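Local coordinates for protein LacI family sugar-binding transcriptional regulator (Enterococcus faecalis V583, PDB 4RK0) that binds ribose in a cleft between two alpha/beta subdomains and probably regulates transcription as a DNA-binding repressor, at residues Gln24-Ile29 with Phe38-Cys43; Ser31-Glu36 with Leu243-Ile248; Ala117-Glu122 with Ser209-Asp214; Val128-Pro133 with Lys145-Val150. All blocks are in the same frame, centred on the assembly; numbering follows the deposited sequence.

Interaction 1: residues Gln24-Ile29 with Phe38-Cys43; sequences QLIRGI and FILILC. Unlike the reference sequence in segment 38-43: Ile41 (reference Met).
Ile26 on the helix meets Leu40 and Leu42 of the strand, and its two branches divide the work. From CB of Ile26, the methyl Ile26 CG2 leaves anti to the backbone N and rests 4.0 Å from Leu40 CD1. CG1 leaves on the other side, beside the backbone N (chi1 -73°), and carries the extended tip, so that Ile26 CD1 lies 3.7 Å from Leu42 CD1. One helical turn on, Ile29 CG2 reaches the same Leu40 CD1 at 3.9 Å, so this one leucine methyl touches the CG2 groups of both isoleucines. Each isoleucine crosses the leucine it touches at about a right angle. All four residues are buried, and no hydrogen bond joins the segments. Helix and strand run nearly antiparallel (155°), their axes 10.8 Å apart. Leu40 and Ile41 also pair antiparallel with a strand of the second subunit, which continues the sheet. Helix 20-35 packed on strand 39-44 closes a beta-alpha-beta unit beginning at strand 9-14, as is typical of the periplasmic binding protein-like fold.

Interaction 2: residues Ser31-Glu36 with Leu243-Ile248; sequences SVLYKE and LLLERI
Leu245 reaches across from its helix to touch Val32, Leu33 and Glu36, and a single methyl, CD1, makes all three contacts. The buried part is formed by Leu245 and Leu33, with Val32, partly exposed, beside them. Leu245 CD1 sits 4.0 Å from Val32 CG1, and Leu33 CD2 stands equally far, 4.0 Å, from the same Leu245 CD1. Leu245 is extended beyond CG, which is placed anti to its carbonyl carbon (chi1 -78°), and this straight chain brings CD1 up to the opposite helix. Val32 and Leu245 lie alongside each other, pointing opposite ways, whereas Leu33 meets the leucine at a slant. On the solvent side the contact changes character. Glu36 is exposed, and Glu36 CG lies 3.9 Å from Leu245 CD1. The glutamate chain bends at chi2 (-108°), and Glu36 OE1 also lies 4.1 Å from Leu245 CD1, without a polar partner across the contact. The polar head thus adds no directional link here, and the contact rests on van der Waals packing. Helices 20-35 and 233-249 are thereby joined beside the sheet. On the sheet side, Leu33, Leu244 and Ile248 touch Ile10 of strand 9-14, while Leu243 and Leu244 reach Ile91 of strand 90-93; Tyr34 stacks on Tyr55 of the second subunit.

Interaction 3: residues Ala117-Glu122 with Ser209-Asp214; sequences AKHLQE and SIIGYD. With RIB (alpha-D-ribofuranose), chain E.
The ribose pocket receives Asp214 from the end of a chain segment whose strand is packed against helix 109-122 through Leu120, His119 and Ile211. In the packed part, Leu120 CD1 lies 4.2 Å from Ile211 CG2, and Leu120 CD2 approaches Ser209 CB at 4.5 Å. The other branch of Ile211 has CG1 anti to its backbone N (chi1 180°), and Ile211 CD1 comes obliquely to the imidazole ring, 4.2 Å from His119 CD2. The polar ends turn to other partners: His119 NE2 bonds Thr270 OG1 and Ser209 OG bonds the backbone N of Ala271. Farther along, the Asp214 carboxylate accepts a hydrogen bond from ribose O3, 2.6 Å from Asp214 OD1; the approach of ribose O5 to Asp214 OD2 is too short to be trusted in detail. Asp214 OD1 is also held by Gln231 NE2, another pocket residue, which should help fix the carboxylate. Helix and strand run nearly antiparallel (162°). A parallel strand backed by a helix, with a ligand-binding residue farther along the chain toward the cleft, is consistent with the periplasmic binding protein-like fold.

Interaction 4: residues Val128-Pro133 with Lys145-Val150; sequences VIVVMP and KGFCSV
Gly146 O, in the turn of helix that carries Phe147 onto Val128 and Val130, is gripped by the next serine: Ser149 OG donates to it at 2.6 Å, tilted 19° from the carbonyl plane. The backbone N of Ser149 adds a weak bond to the same oxygen. Ser149 OG also bonds Gln114 NE2 of helix 109-122, tying this turn to its neighbour. On its inner side the helix sends Phe147 toward the strand. Its CG stands anti to the backbone N (chi1 -171°), which directs the ring onto two valines that meet it differently. Val130 comes over one face: its CG2 lies 4.3 Å from the Phe147 ring centroid and 19° off the ring normal, a CH-pi contact shifted toward the rim. There the nearest ring atom is Phe147 CE1, 4.1 Å from Val130 CG2. Val128 instead meets the edge, near the ring plane, with Val128 CG2 3.9 Å from Phe147 CZ. The rings of Tyr151 and Phe183 also meet Phe147. Strand 127-132 and helix 138-150 are thus joined within the beta-alpha-beta unit that ends in strand 154-159. All three touching residues are buried and no hydrogen bond crosses between the segments, which implies that strand and helix are held by apolar and CH-pi packing, while the polar bonds shape the helix turn itself.

In the fold
Interactions 1 and 2 share helix 20-35 and lie 11 Å apart between centres; Phe38 N and Leu33 O, 3.1 Å apart, probably hydrogen-bond, and both contacts touch the second subunit. Interactions 3 and 4, 10 Å apart between centres, reach the four-stranded parallel sheet and interlock where Ala117 CA packs 3.5 Å from Phe147 CE2 and Leu120 CD1 lies 3.9 Å from Val128 CG1. The two pairs stand on opposite sides of the chain's centre, with centres 31 to 36 Å apart. Ribose bridges the halves: Asp214 of interaction 3 binds it directly, whereas the side chains of Ile26 in interaction 1 and Val130 in interaction 4 are each about 12 Å from the sugar.

Interaction 1: residues Gln24-Ile29 with Phe38-Cys43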
loop_
_atom_site.group_PDB
_atom_site.type_symbol
_atom_site.label_atom_id
_atom_site.label_comp_id
_atom_site.label_asym_id
_atom_site.label_seq_id
_atom_site.Cartn_x
_atom_site.Cartn_y
_atom_site.Cartn_z
ATOM N N GLN A 24 -2.203 -4.230 -4.649
ATOM C CA GLN A 24 -1.768 -5.022 -5.799
ATOM C C GLN A 24 -2.956 -5.576 -6.543
ATOM O O GLN A 24 -2.922 -5.714 -7.756
ATOM C CB GLN A 24 -0.842 -6.142 -5.355
ATOM C CG GLN A 24 0.557 -5.700 -5.010
ATOM C CD GLN A 24 1.349 -5.182 -6.205
ATOM O OE1 GLN A 24 0.928 -5.272 -7.356
ATOM N NE2 GLN A 24 2.512 -4.617 -5.919
ATOM N N LEU A 25 -4.027 -5.906 -5.830
ATOM C CA LEU A 25 -5.305 -6.235 -6.505
ATOM C C LEU A 25 -5.743 -5.120 -7.442
ATOM O O LEU A 25 -6.125 -5.353 -8.637
ATOM C CB LEU A 25 -6.379 -6.559 -5.450
ATOM C CG LEU A 25 -7.774 -6.929 -5.957
ATOM C CD1 LEU A 25 -7.729 -8.251 -6.692
ATOM C CD2 LEU A 25 -8.722 -7.026 -4.766
ATOM N N ILE A 26 -5.717 -3.895 -6.943
ATOM C CA ILE A 26 -6.100 -2.753 -7.745
ATOM C C ILE A 26 -5.184 -2.595 -8.988
ATOM O O ILE A 26 -5.679 -2.413 -10.081
ATOM C CB ILE A 26 -6.194 -1.458 -6.912
ATOM C CG1 ILE A 26 -7.447 -1.504 -6.010
ATOM C CG2 ILE A 26 -6.237 -0.229 -7.798
ATOM C CD1 ILE A 26 -7.301 -0.679 -4.761
ATOM N N ARG A 27 -3.869 -2.668 -8.827
ATOM C CA ARG A 27 -2.988 -2.666 -10.004
ATOM C C ARG A 27 -3.343 -3.724 -11.036
ATOM O O ARG A 27 -3.280 -3.476 -12.233
ATOM C CB ARG A 27 -1.528 -2.902 -9.566
ATOM C CG ARG A 27 -0.943 -1.748 -8.825
ATOM C CD ARG A 27 0.552 -1.906 -8.630
ATOM N NE ARG A 27 1.268 -1.986 -9.899
ATOM C CZ ARG A 27 1.803 -3.090 -10.426
ATOM N NH1 ARG A 27 1.728 -4.273 -9.828
ATOM N NH2 ARG A 27 2.430 -2.997 -11.586
ATOM N N GLY A 28 -3.653 -4.920 -10.565
ATOM C CA GLY A 28 -4.080 -6.010 -11.439
ATOM C C GLY A 28 -5.293 -5.611 -12.249
ATOM O O GLY A 28 -5.306 -5.734 -13.464
ATOM N N ILE A 29 -6.296 -5.068 -11.578
ATOM C CA ILE A 29 -7.507 -4.574 -12.254
ATOM C C ILE A 29 -7.203 -3.420 -13.196
ATOM O O ILE A 29 -7.647 -3.423 -14.369
ATOM C CB ILE A 29 -8.556 -4.112 -11.218
ATOM C CG1 ILE A 29 -9.085 -5.293 -10.417
ATOM C CG2 ILE A 29 -9.692 -3.313 -11.856
ATOM C CD1 ILE A 29 -9.770 -4.880 -9.107
ATOM N N PHE A 38 -11.355 1.997 -19.811
ATOM C CA PHE A 38 -12.252 2.061 -18.645
ATOM C C PHE A 38 -11.591 2.797 -17.497
ATOM O O PHE A 38 -10.374 2.671 -17.286
ATOM C CB PHE A 38 -12.667 0.666 -18.205
ATOM C CG PHE A 38 -13.764 0.082 -19.048
ATOM C CD1 PHE A 38 -13.484 -0.405 -20.319
ATOM C CD2 PHE A 38 -15.094 0.038 -18.578
ATOM C CE1 PHE A 38 -14.488 -0.943 -21.110
ATOM C CE2 PHE A 38 -16.102 -0.501 -19.369
ATOM C CZ PHE A 38 -15.795 -0.996 -20.633
ATOM N N ILE A 39 -12.385 3.577 -16.765
ATOM C CA ILE A 39 -11.883 4.271 -15.591
ATOM C C ILE A 39 -12.358 3.570 -14.297
ATOM O O ILE A 39 -13.451 3.013 -14.238
ATOM C CB ILE A 39 -12.230 5.782 -15.599
ATOM C CG1 ILE A 39 -13.731 6.016 -15.569
ATOM C CG2 ILE A 39 -11.639 6.461 -16.828
ATOM C CD1 ILE A 39 -14.112 7.478 -15.451
ATOM N N LEU A 40 -11.499 3.582 -13.280
ATOM C CA LEU A 40 -11.719 2.850 -12.041
ATOM C C LEU A 40 -12.243 3.821 -11.005
ATOM O O LEU A 40 -11.587 4.806 -10.687
ATOM C CB LEU A 40 -10.400 2.219 -11.560
ATOM C CG LEU A 40 -10.448 1.215 -10.376
ATOM C CD1 LEU A 40 -9.257 0.275 -10.419
ATOM C CD2 LEU A 40 -10.526 1.918 -9.030
ATOM N N ILE A 41 -13.450 3.562 -10.534
ATOM C CA ILE A 41 -14.041 4.314 -9.420
ATOM C C ILE A 41 -13.644 3.596 -8.140
ATOM O O ILE A 41 -13.987 2.449 -7.955
ATOM C CB ILE A 41 -15.590 4.321 -9.519
ATOM C CG1 ILE A 41 -16.057 4.940 -10.837
ATOM C CG2 ILE A 41 -16.208 5.024 -8.313
ATOM C CD1 ILE A 41 -15.485 6.298 -11.151
ATOM N N LEU A 42 -12.913 4.273 -7.262
ATOM C CA LEU A 42 -12.357 3.585 -6.120
ATOM C C LEU A 42 -13.192 3.831 -4.884
ATOM O O LEU A 42 -13.424 4.975 -4.498
ATOM C CB LEU A 42 -10.930 4.044 -5.860
ATOM C CG LEU A 42 -10.301 3.346 -4.655
ATOM C CD1 LEU A 42 -10.001 1.894 -4.936
ATOM C CD2 LEU A 42 -9.051 4.107 -4.265
ATOM N N CYS A 43 -13.558 2.742 -4.234
ATOM C CA CYS A 43 -14.290 2.798 -2.990
ATOM C C CYS A 43 -13.679 1.822 -1.988
ATOM O O CYS A 43 -13.959 0.635 -1.995
ATOM C CB CYS A 43 -15.734 2.419 -3.233
ATOM S SG CYS A 43 -16.784 2.421 -1.724
#

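Interaction 2: residues Ser31-Glu36 with Leu243-Ile248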
loop_
_atom_site.group_PDB
_atom_site.type_symbol
_atom_site.label_atom_id
_atom_site.label_comp_id
_atom_site.label_asym_id
_atom_site.label_seq_id
_atom_site.Cartn_x
_atom_site.Cartn_y
_atom_site.Cartn_z
ATOM N N SER A 31 -4.618 -2.704 -14.708
ATOM C CA SER A 31 -3.817 -3.110 -15.872
ATOM C C SER A 31 -4.693 -3.550 -17.017
ATOM O O SER A 31 -4.333 -3.394 -18.180
ATOM C CB SER A 31 -2.815 -4.220 -15.526
ATOM O OG SER A 31 -3.434 -5.436 -15.167
ATOM N N VAL A 32 -5.830 -4.147 -16.685
ATOM C CA VAL A 32 -6.784 -4.607 -17.696
ATOM C C VAL A 32 -7.660 -3.466 -18.187
ATOM O O VAL A 32 -7.775 -3.235 -19.409
ATOM C CB VAL A 32 -7.589 -5.802 -17.154
ATOM C CG1 VAL A 32 -8.809 -6.115 -18.012
ATOM C CG2 VAL A 32 -6.694 -7.007 -17.081
ATOM N N LEU A 33 -8.244 -2.725 -17.248
ATOM C CA LEU A 33 -9.075 -1.561 -17.563
ATOM C C LEU A 33 -8.396 -0.549 -18.474
ATOM O O LEU A 33 -9.028 -0.079 -19.408
ATOM C CB LEU A 33 -9.553 -0.834 -16.290
ATOM C CG LEU A 33 -10.405 -1.680 -15.321
ATOM C CD1 LEU A 33 -10.966 -0.775 -14.230
ATOM C CD2 LEU A 33 -11.538 -2.446 -15.989
ATOM N N TYR A 34 -7.140 -0.207 -18.197
ATOM C CA TYR A 34 -6.391 0.812 -18.981
ATOM C C TYR A 34 -6.397 0.509 -20.454
ATOM O O TYR A 34 -6.509 1.410 -21.290
ATOM C CB TYR A 34 -4.915 0.915 -18.566
ATOM C CG TYR A 34 -4.621 1.800 -17.384
ATOM C CD1 TYR A 34 -5.581 2.051 -16.424
ATOM C CD2 TYR A 34 -3.358 2.375 -17.210
ATOM C CE1 TYR A 34 -5.318 2.857 -15.334
ATOM C CE2 TYR A 34 -3.087 3.177 -16.109
ATOM C CZ TYR A 34 -4.071 3.410 -15.168
ATOM O OH TYR A 34 -3.829 4.206 -14.061
ATOM N N LYS A 35 -6.272 -0.761 -20.763
ATOM C CA LYS A 35 -6.149 -1.179 -22.155
ATOM C C LYS A 35 -7.448 -0.999 -22.920
ATOM O O LYS A 35 -7.427 -0.935 -24.148
ATOM C CB LYS A 35 -5.666 -2.615 -22.240
ATOM C CG LYS A 35 -4.292 -2.805 -21.615
ATOM C CD LYS A 35 -3.565 -4.047 -22.103
ATOM C CE LYS A 35 -2.181 -4.126 -21.470
ATOM N NZ LYS A 35 -1.242 -4.997 -22.226
ATOM N N GLU A 36 -8.568 -0.870 -22.208
ATOM C CA GLU A 36 -9.873 -0.730 -22.852
ATOM C C GLU A 36 -10.491 0.627 -22.625
ATOM O O GLU A 36 -11.662 0.840 -22.964
ATOM C CB GLU A 36 -10.775 -1.811 -22.323
ATOM C CG GLU A 36 -10.211 -3.212 -22.491
ATOM C CD GLU A 36 -10.933 -4.015 -23.548
ATOM O OE1 GLU A 36 -12.170 -4.156 -23.437
ATOM O OE2 GLU A 36 -10.263 -4.521 -24.471
ATOM N N LEU A 243 -12.961 -10.927 -16.604
ATOM C CA LEU A 243 -14.285 -11.532 -16.562
ATOM C C LEU A 243 -15.396 -10.525 -16.494
ATOM O O LEU A 243 -16.440 -10.730 -17.104
ATOM C CB LEU A 243 -14.390 -12.521 -15.423
ATOM C CG LEU A 243 -13.657 -13.841 -15.609
ATOM C CD1 LEU A 243 -13.982 -14.711 -14.428
ATOM C CD2 LEU A 243 -14.040 -14.548 -16.903
ATOM N N LEU A 244 -15.183 -9.400 -15.814
ATOM C CA LEU A 244 -16.236 -8.393 -15.735
ATOM C C LEU A 244 -16.412 -7.714 -17.070
ATOM O O LEU A 244 -17.527 -7.498 -17.512
ATOM C CB LEU A 244 -15.955 -7.345 -14.648
ATOM C CG LEU A 244 -16.965 -6.207 -14.494
ATOM C CD1 LEU A 244 -18.356 -6.734 -14.147
ATOM C CD2 LEU A 244 -16.483 -5.260 -13.397
ATOM N N LEU A 245 -15.313 -7.354 -17.716
ATOM C CA LEU A 245 -15.431 -6.707 -19.029
ATOM C C LEU A 245 -16.071 -7.630 -20.072
ATOM O O LEU A 245 -16.726 -7.147 -21.019
ATOM C CB LEU A 245 -14.070 -6.204 -19.497
ATOM C CG LEU A 245 -13.616 -4.890 -18.843
ATOM C CD1 LEU A 245 -12.246 -4.505 -19.384
ATOM C CD2 LEU A 245 -14.602 -3.760 -19.082
ATOM N N GLU A 246 -15.920 -8.940 -19.879
ATOM C CA GLU A 246 -16.567 -9.913 -20.750
ATOM C C GLU A 246 -18.072 -9.878 -20.604
ATOM O O GLU A 246 -18.779 -10.076 -21.583
ATOM C CB GLU A 246 -16.104 -11.331 -20.443
ATOM C CG GLU A 246 -14.864 -11.789 -21.196
ATOM C CD GLU A 246 -14.330 -13.134 -20.707
ATOM O OE1 GLU A 246 -15.012 -13.830 -19.920
ATOM O OE2 GLU A 246 -13.202 -13.494 -21.094
ATOM N N ARG A 247 -18.570 -9.661 -19.386
ATOM C CA ARG A 247 -20.012 -9.586 -19.183
ATOM C C ARG A 247 -20.534 -8.248 -19.711
ATOM O O ARG A 247 -21.601 -8.167 -20.294
ATOM C CB ARG A 247 -20.371 -9.836 -17.715
ATOM C CG ARG A 247 -21.865 -9.812 -17.445
ATOM C CD ARG A 247 -22.190 -10.389 -16.056
ATOM N NE ARG A 247 -21.711 -11.771 -15.894
ATOM C CZ ARG A 247 -22.292 -12.855 -16.408
ATOM N NH1 ARG A 247 -23.389 -12.743 -17.155
ATOM N NH2 ARG A 247 -21.771 -14.060 -16.197
ATOM N N ILE A 248 -19.762 -7.201 -19.539
ATOM C CA ILE A 248 -20.161 -5.895 -20.035
ATOM C C ILE A 248 -20.359 -5.997 -21.545
ATOM O O ILE A 248 -21.286 -5.426 -22.076
ATOM C CB ILE A 248 -19.158 -4.795 -19.639
ATOM C CG1 ILE A 248 -19.348 -4.447 -18.158
ATOM C CG2 ILE A 248 -19.347 -3.545 -20.479
ATOM C CD1 ILE A 248 -18.239 -3.606 -17.580
#

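Interaction 3: residues Ala117-Glu122 with Ser209-Asp214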
loop_
_atom_site.group_PDB
_atom_site.type_symbol
_atom_site.label_atom_id
_atom_site.label_comp_id
_atom_site.label_asym_id
_atom_site.label_seq_id
_atom_site.Cartn_x
_atom_site.Cartn_y
_atom_site.Cartn_z
ATOM N N ALA A 117 -0.314 -25.598 7.704
ATOM C CA ALA A 117 -0.283 -26.717 8.636
ATOM C C ALA A 117 0.812 -27.744 8.321
ATOM O O ALA A 117 1.466 -28.200 9.235
ATOM C CB ALA A 117 -1.635 -27.401 8.666
ATOM N N LYS A 118 0.994 -28.090 7.044
ATOM C CA LYS A 118 1.916 -29.133 6.642
ATOM C C LYS A 118 3.301 -28.647 6.925
ATOM O O LYS A 118 4.146 -29.394 7.355
ATOM C CB LYS A 118 1.844 -29.452 5.147
ATOM C CG LYS A 118 0.743 -30.416 4.717
ATOM C CD LYS A 118 0.968 -30.825 3.262
ATOM C CE LYS A 118 -0.276 -31.420 2.631
ATOM N NZ LYS A 118 -0.779 -32.591 3.399
ATOM N N HIS A 119 3.530 -27.380 6.655
ATOM C CA HIS A 119 4.830 -26.830 6.928
ATOM C C HIS A 119 5.201 -26.879 8.404
ATOM O O HIS A 119 6.322 -27.292 8.748
ATOM C CB HIS A 119 4.890 -25.407 6.435
ATOM C CG HIS A 119 6.215 -24.797 6.657
ATOM N ND1 HIS A 119 7.335 -25.222 5.986
ATOM C CD2 HIS A 119 6.630 -23.859 7.540
ATOM C CE1 HIS A 119 8.379 -24.534 6.409
ATOM N NE2 HIS A 119 7.980 -23.721 7.367
ATOM N N LEU A 120 4.291 -26.435 9.282
ATOM C CA LEU A 120 4.601 -26.436 10.730
ATOM C C LEU A 120 4.779 -27.859 11.249
ATOM O O LEU A 120 5.628 -28.119 12.104
ATOM C CB LEU A 120 3.556 -25.693 11.554
ATOM C CG LEU A 120 3.514 -24.153 11.367
ATOM C CD1 LEU A 120 2.367 -23.515 12.114
ATOM C CD2 LEU A 120 4.849 -23.527 11.784
ATOM N N GLN A 121 4.008 -28.786 10.714
ATOM C CA GLN A 121 4.237 -30.222 11.019
ATOM C C GLN A 121 5.624 -30.719 10.569
ATOM O O GLN A 121 6.300 -31.412 11.337
ATOM C CB GLN A 121 3.115 -31.058 10.358
ATOM C CG GLN A 121 2.841 -32.436 10.947
ATOM C CD GLN A 121 1.689 -33.140 10.231
ATOM O OE1 GLN A 121 0.901 -32.504 9.519
ATOM N NE2 GLN A 121 1.587 -34.450 10.414
ATOM N N GLU A 122 6.021 -30.439 9.322
ATOM C CA GLU A 122 7.380 -30.754 8.862
ATOM C C GLU A 122 8.487 -30.176 9.786
ATOM O O GLU A 122 9.492 -30.815 10.027
ATOM C CB GLU A 122 7.587 -30.261 7.431
ATOM C CG GLU A 122 8.845 -30.772 6.771
ATOM C CD GLU A 122 9.287 -29.896 5.620
ATOM O OE1 GLU A 122 9.298 -30.397 4.480
ATOM O OE2 GLU A 122 9.619 -28.710 5.854
ATOM N N SER A 209 8.463 -19.851 15.560
ATOM C CA SER A 209 8.360 -20.063 14.133
ATOM C C SER A 209 7.068 -19.414 13.740
ATOM O O SER A 209 6.036 -19.631 14.399
ATOM C CB SER A 209 8.328 -21.575 13.813
ATOM O OG SER A 209 9.615 -22.160 13.862
ATOM N N ILE A 210 7.123 -18.600 12.686
ATOM C CA ILE A 210 5.960 -17.936 12.161
ATOM C C ILE A 210 5.807 -18.162 10.669
ATOM O O ILE A 210 6.753 -18.002 9.905
ATOM C CB ILE A 210 6.046 -16.404 12.382
ATOM C CG1 ILE A 210 6.225 -16.129 13.886
ATOM C CG2 ILE A 210 4.827 -15.696 11.802
ATOM C CD1 ILE A 210 6.362 -14.674 14.278
ATOM N N ILE A 211 4.567 -18.446 10.275
ATOM C CA ILE A 211 4.171 -18.498 8.868
ATOM C C ILE A 211 2.985 -17.564 8.655
ATOM O O ILE A 211 1.995 -17.584 9.431
ATOM C CB ILE A 211 3.795 -19.936 8.389
ATOM C CG1 ILE A 211 3.380 -19.934 6.909
ATOM C CG2 ILE A 211 2.680 -20.533 9.231
ATOM C CD1 ILE A 211 3.495 -21.308 6.266
ATOM N N GLY A 212 3.100 -16.758 7.602
ATOM C CA GLY A 212 2.130 -15.792 7.213
ATOM C C GLY A 212 1.179 -16.240 6.120
ATOM O O GLY A 212 1.111 -17.412 5.790
ATOM N N TYR A 213 0.458 -15.278 5.544
ATOM C CA TYR A 213 -0.379 -15.521 4.405
ATOM C C TYR A 213 -0.500 -14.281 3.492
ATOM O O TYR A 213 -0.845 -13.182 3.944
ATOM C CB TYR A 213 -1.747 -15.986 4.889
ATOM C CG TYR A 213 -2.494 -16.869 3.905
ATOM C CD1 TYR A 213 -3.086 -16.333 2.758
ATOM C CD2 TYR A 213 -2.645 -18.230 4.134
ATOM C CE1 TYR A 213 -3.769 -17.146 1.853
ATOM C CE2 TYR A 213 -3.377 -19.028 3.251
ATOM C CZ TYR A 213 -3.917 -18.471 2.104
ATOM O OH TYR A 213 -4.606 -19.254 1.182
ATOM N N ASP A 214 -0.189 -14.488 2.220
ATOM C CA ASP A 214 -0.397 -13.564 1.080
ATOM C C ASP A 214 0.823 -13.486 0.168
ATOM O O ASP A 214 0.696 -13.410 -1.051
ATOM C CB ASP A 214 -0.741 -12.125 1.444
ATOM C CG ASP A 214 -2.164 -11.932 1.992
ATOM O OD1 ASP A 214 -3.041 -12.800 1.773
ATOM O OD2 ASP A 214 -2.418 -10.830 2.552
HETATM O O5 RIB E . -4.141 -9.672 3.586
HETATM C C5 RIB E . -5.450 -9.147 3.427
HETATM C C4 RIB E . -6.344 -10.303 3.554
HETATM O O4 RIB E . -7.755 -9.964 3.562
HETATM C C3 RIB E . -5.849 -11.041 2.326
HETATM O O3 RIB E . -5.324 -12.250 2.878
HETATM C C2 RIB E . -7.127 -11.087 1.483
HETATM O O2 RIB E . -7.372 -12.375 0.975
HETATM C C1 RIB E . -8.261 -10.461 2.314
HETATM O O1 RIB E . -9.404 -11.296 2.383
#

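Interaction 4: residues Val128-Pro133 with Lys145-Val150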
loop_
_atom_site.group_PDB
_atom_site.type_symbol
_atom_site.label_atom_id
_atom_site.label_comp_id
_atom_site.label_asym_id
_atom_site.label_seq_id
_atom_site.Cartn_x
_atom_site.Cartn_y
_atom_site.Cartn_z
ATOM N N VAL A 128 0.640 -25.004 18.443
ATOM C CA VAL A 128 0.610 -23.818 17.593
ATOM C C VAL A 128 -0.555 -22.911 17.883
ATOM O O VAL A 128 -1.566 -23.314 18.451
ATOM C CB VAL A 128 0.549 -24.182 16.106
ATOM C CG1 VAL A 128 1.753 -25.006 15.703
ATOM C CG2 VAL A 128 -0.757 -24.913 15.781
ATOM N N ILE A 129 -0.396 -21.665 17.456
ATOM C CA ILE A 129 -1.400 -20.651 17.602
ATOM C C ILE A 129 -1.785 -20.206 16.218
ATOM O O ILE A 129 -0.917 -20.040 15.364
ATOM C CB ILE A 129 -0.858 -19.402 18.333
ATOM C CG1 ILE A 129 -0.315 -19.722 19.721
ATOM C CG2 ILE A 129 -1.935 -18.347 18.371
ATOM C CD1 ILE A 129 -1.379 -19.830 20.780
ATOM N N VAL A 130 -3.074 -19.996 15.999
ATOM C CA VAL A 130 -3.550 -19.346 14.797
ATOM C C VAL A 130 -4.065 -17.983 15.201
ATOM O O VAL A 130 -4.902 -17.867 16.104
ATOM C CB VAL A 130 -4.677 -20.136 14.099
ATOM C CG1 VAL A 130 -5.134 -19.390 12.848
ATOM C CG2 VAL A 130 -4.214 -21.531 13.743
ATOM N N VAL A 131 -3.552 -16.932 14.563
ATOM C CA VAL A 131 -3.928 -15.578 14.937
ATOM C C VAL A 131 -4.776 -15.021 13.818
ATOM O O VAL A 131 -4.327 -14.932 12.643
ATOM C CB VAL A 131 -2.685 -14.663 15.137
ATOM C CG1 VAL A 131 -3.114 -13.263 15.540
ATOM C CG2 VAL A 131 -1.737 -15.228 16.165
ATOM N N MET A 132 -5.999 -14.634 14.159
ATOM C CA MET A 132 -6.991 -14.247 13.134
ATOM C C MET A 132 -8.074 -13.328 13.681
ATOM O O MET A 132 -8.202 -13.230 14.883
ATOM C CB MET A 132 -7.609 -15.523 12.554
ATOM C CG MET A 132 -8.549 -16.309 13.468
ATOM S SD MET A 132 -8.975 -17.884 12.637
ATOM C CE MET A 132 -9.988 -17.305 11.289
ATOM N N PRO A 133 -8.863 -12.663 12.805
ATOM C CA PRO A 133 -9.909 -11.785 13.294
ATOM C C PRO A 133 -11.121 -12.547 13.755
ATOM O O PRO A 133 -11.302 -13.689 13.342
ATOM C CB PRO A 133 -10.264 -10.905 12.087
ATOM C CG PRO A 133 -9.880 -11.711 10.895
ATOM C CD PRO A 133 -8.828 -12.701 11.330
ATOM N N LYS A 145 -10.083 -23.482 8.539
ATOM C CA LYS A 145 -10.729 -24.796 8.226
ATOM C C LYS A 145 -9.750 -25.725 7.517
ATOM O O LYS A 145 -9.603 -26.888 7.884
ATOM C CB LYS A 145 -11.976 -24.582 7.370
ATOM C CG LYS A 145 -12.911 -25.789 7.301
ATOM C CD LYS A 145 -14.375 -25.371 7.416
ATOM C CE LYS A 145 -15.308 -26.380 6.768
ATOM N NZ LYS A 145 -15.262 -26.271 5.283
ATOM N N GLY A 146 -9.033 -25.211 6.523
ATOM C CA GLY A 146 -8.034 -26.052 5.851
ATOM C C GLY A 146 -6.905 -26.435 6.779
ATOM O O GLY A 146 -6.424 -27.580 6.774
ATOM N N PHE A 147 -6.467 -25.486 7.605
ATOM C CA PHE A 147 -5.442 -25.760 8.599
ATOM C C PHE A 147 -5.851 -26.937 9.509
ATOM O O PHE A 147 -5.087 -27.891 9.700
ATOM C CB PHE A 147 -5.162 -24.502 9.396
ATOM C CG PHE A 147 -3.994 -24.599 10.308
ATOM C CD1 PHE A 147 -4.133 -25.109 11.591
ATOM C CD2 PHE A 147 -2.723 -24.179 9.885
ATOM C CE1 PHE A 147 -3.046 -25.207 12.428
ATOM C CE2 PHE A 147 -1.635 -24.260 10.730
ATOM C CZ PHE A 147 -1.790 -24.782 12.005
ATOM N N CYS A 148 -7.071 -26.893 10.034
ATOM C CA CYS A 148 -7.516 -27.934 10.979
ATOM C C CYS A 148 -7.916 -29.232 10.255
ATOM O O CYS A 148 -8.037 -30.274 10.875
ATOM C CB CYS A 148 -8.650 -27.410 11.852
ATOM S SG CYS A 148 -8.095 -25.980 12.832
ATOM N N SER A 149 -8.073 -29.184 8.937
ATOM C CA SER A 149 -8.372 -30.401 8.169
ATOM C C SER A 149 -7.221 -31.430 8.199
ATOM O O SER A 149 -7.459 -32.637 8.015
ATOM C CB SER A 149 -8.748 -30.070 6.729
ATOM O OG SER A 149 -7.613 -29.756 5.947
ATOM N N VAL A 150 -5.992 -30.956 8.432
ATOM C CA VAL A 150 -4.801 -31.816 8.407
ATOM C C VAL A 150 -3.948 -31.776 9.662
ATOM O O VAL A 150 -3.174 -32.705 9.889
ATOM C CB VAL A 150 -3.870 -31.492 7.226
ATOM C CG1 VAL A 150 -4.600 -31.736 5.917
ATOM C CG2 VAL A 150 -3.329 -30.068 7.316
#